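Local coordinates for kelch domain-containing protein (Colletotrichum graminicola M1.001, PDB 5C86) that probably oxidises alcohols to aldehydes as a copper enzyme of the galactose oxidase and glyoxal oxidase family (AA5), here modelled without its metal, at residues A[283-288]-A[429-434]. Residues are numbered along the deposited sequence; the frame is centred on the assembly and turned at random.
Sequences AVVMPD and QRRIPL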
loop_
_atom_site.group_PDB
_atom_site.type_symbol
_atom_site.label_atom_id
_atom_site.label_comp_id
_atom_site.label_asym_id
_atom_site.label_seq_id
_atom_site.Cartn_x
_atom_site.Cartn_y
_atom_site.Cartn_z
ATOM N N ALA A 283 7.608 0.989 0.844
ATOM C CA ALA A 283 7.955 0.887 -0.566
ATOM C C ALA A 283 6.779 1.274 -1.429
ATOM O O ALA A 283 5.668 0.890 -1.114
ATOM C CB ALA A 283 8.363 -0.518 -0.930
ATOM N N VAL A 284 7.029 2.036 -2.480
ATOM C CA VAL A 284 5.983 2.594 -3.313
ATOM C C VAL A 284 6.291 2.300 -4.761
ATOM O O VAL A 284 7.331 2.688 -5.258
ATOM C CB VAL A 284 5.818 4.110 -3.073
ATOM C CG1 VAL A 284 4.769 4.687 -4.029
ATOM C CG2 VAL A 284 5.405 4.389 -1.623
ATOM N N VAL A 285 5.342 1.671 -5.465
ATOM C CA VAL A 285 5.462 1.484 -6.915
ATOM C C VAL A 285 4.972 2.721 -7.671
ATOM O O VAL A 285 3.953 3.277 -7.331
ATOM C CB VAL A 285 4.832 0.182 -7.461
ATOM C CG1 VAL A 285 3.355 0.138 -7.350
ATOM C CG2 VAL A 285 5.215 -0.079 -8.941
ATOM N N MET A 286 5.746 3.130 -8.654
ATOM C CA MET A 286 5.504 4.270 -9.515
ATOM C C MET A 286 4.999 3.873 -10.905
ATOM O O MET A 286 5.129 2.709 -11.311
ATOM C CB MET A 286 6.801 5.030 -9.593
ATOM C CG MET A 286 7.073 5.843 -8.323
ATOM S SD MET A 286 8.801 6.399 -8.323
ATOM C CE MET A 286 9.451 4.996 -7.964
ATOM N N PRO A 287 4.446 4.838 -11.651
ATOM C CA PRO A 287 3.840 4.447 -12.931
ATOM C C PRO A 287 4.766 3.802 -13.917
ATOM O O PRO A 287 4.239 3.016 -14.749
ATOM C CB PRO A 287 3.316 5.768 -13.517
ATOM C CG PRO A 287 3.687 6.798 -12.566
ATOM C CD PRO A 287 4.001 6.180 -11.243
ATOM N N ASP A 288 6.044 4.091 -13.913
ATOM C CA ASP A 288 6.983 3.446 -14.797
ATOM C C ASP A 288 7.473 2.130 -14.354
ATOM O O ASP A 288 8.308 1.527 -15.035
ATOM C CB ASP A 288 8.223 4.328 -14.972
ATOM C CG ASP A 288 8.925 4.714 -13.695
ATOM O OD1 ASP A 288 8.519 4.292 -12.611
ATOM O OD2 ASP A 288 9.951 5.471 -13.799
ATOM N N GLN A 429 -1.851 -1.566 -3.180
ATOM C CA GLN A 429 -1.120 -1.059 -4.309
ATOM C C GLN A 429 -0.637 -2.216 -5.227
ATOM O O GLN A 429 -0.009 -3.101 -4.780
ATOM C CB GLN A 429 0.068 -0.160 -3.928
ATOM C CG GLN A 429 1.163 -0.829 -3.270
ATOM C CD GLN A 429 2.453 0.083 -3.094
ATOM O OE1 GLN A 429 2.780 1.043 -3.846
ATOM N NE2 GLN A 429 3.163 -0.264 -2.112
ATOM N N ARG A 430 -0.889 -2.045 -6.491
ATOM C CA ARG A 430 -0.289 -2.848 -7.530
ATOM C C ARG A 430 -0.289 -2.085 -8.797
ATOM O O ARG A 430 -1.128 -1.212 -9.037
ATOM C CB ARG A 430 -1.072 -4.169 -7.690
ATOM C CG ARG A 430 -2.523 -4.030 -8.074
ATOM C CD ARG A 430 -3.197 -5.363 -8.366
ATOM N NE ARG A 430 -3.171 -6.199 -7.159
ATOM C CZ ARG A 430 -3.181 -7.550 -7.127
ATOM N NH1 ARG A 430 -3.367 -8.283 -8.266
ATOM N NH2 ARG A 430 -3.091 -8.138 -5.952
ATOM N N ARG A 431 0.629 -2.427 -9.666
ATOM C CA ARG A 431 0.743 -1.811 -10.979
ATOM C C ARG A 431 0.513 -2.843 -12.105
ATOM O O ARG A 431 1.047 -3.948 -12.050
ATOM C CB ARG A 431 2.127 -1.268 -11.197
ATOM C CG ARG A 431 2.452 -0.840 -12.619
ATOM C CD ARG A 431 3.818 -0.148 -12.689
ATOM N NE ARG A 431 4.291 0.073 -14.084
ATOM C CZ ARG A 431 4.828 -0.854 -14.845
ATOM N NH1 ARG A 431 5.055 -2.077 -14.386
ATOM N NH2 ARG A 431 5.221 -0.536 -16.047
ATOM N N ILE A 432 -0.257 -2.435 -13.076
ATOM C CA ILE A 432 -0.542 -3.138 -14.316
ATOM C C ILE A 432 -0.038 -2.283 -15.471
ATOM O O ILE A 432 -0.588 -1.229 -15.740
ATOM C CB ILE A 432 -2.041 -3.398 -14.408
ATOM C CG1 ILE A 432 -2.430 -4.407 -13.294
ATOM C CG2 ILE A 432 -2.467 -3.831 -15.849
ATOM C CD1 ILE A 432 -3.940 -4.427 -13.080
ATOM N N PRO A 433 0.981 -2.729 -16.195
ATOM C CA PRO A 433 1.341 -2.014 -17.434
ATOM C C PRO A 433 0.316 -2.274 -18.481
ATOM O O PRO A 433 -0.357 -3.309 -18.463
ATOM C CB PRO A 433 2.665 -2.634 -17.842
ATOM C CG PRO A 433 2.638 -3.969 -17.264
ATOM C CD PRO A 433 1.768 -3.946 -16.031
ATOM N N LEU A 434 0.111 -1.300 -19.370
ATOM C CA LEU A 434 -0.900 -1.433 -20.418
ATOM C C LEU A 434 -0.340 -0.990 -21.753
ATOM O O LEU A 434 0.157 0.068 -21.852
ATOM C CB LEU A 434 -2.111 -0.567 -20.129
ATOM C CG LEU A 434 -2.874 -0.807 -18.811
ATOM C CD1 LEU A 434 -3.768 0.363 -18.536
ATOM C CD2 LEU A 434 -3.756 -2.005 -18.938
HETATM O O HOH W 1 1.667 2.791 -5.593
#
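Gln-429 lays its carboxamide against the backbone of Ala-283 to Val-285 and uses both ends of it, as the N-H and C=O of one residue would in a parallel strand. Gln-429 NE2 donates to Ala-283 O at 2.9 Å, nearly straight and in the amide plane, while Gln-429 OE1 accepts from Val-285 N at 3.1 Å, a donor 37° above the carbonyl plane. A water donates to Gln-429 OE1 (2.7 Å) and to Val-285 O, settling the amide flip. The chain runs extended beyond CG (chi2 171°).

Arg-431, extended from CG to NE, crosses the Val-285 side chain at about a right angle, its CB and CD each 4.0 Å from Val-285 CG2. Arg-431 NE donates to Pro-287 O at 3.0 Å; the oxygen lies in the guanidinium plane, but NE stands 62° above the Pro-287 carbonyl plane. NH1 goes on to Tyr-229 O.

Strand 282-285, the axis-side strand of its propeller blade, and the turn after it thus meet the start of strand 431-438 and the residue leading in. Strand 412-422 pairs antiparallel with 431-438; their connection carries copper ligand His-423, consistent with the galactose oxidase fold, though the contact lies away from that site. Strand 225-230 of another blade packs on Ala-283 and Gln-429.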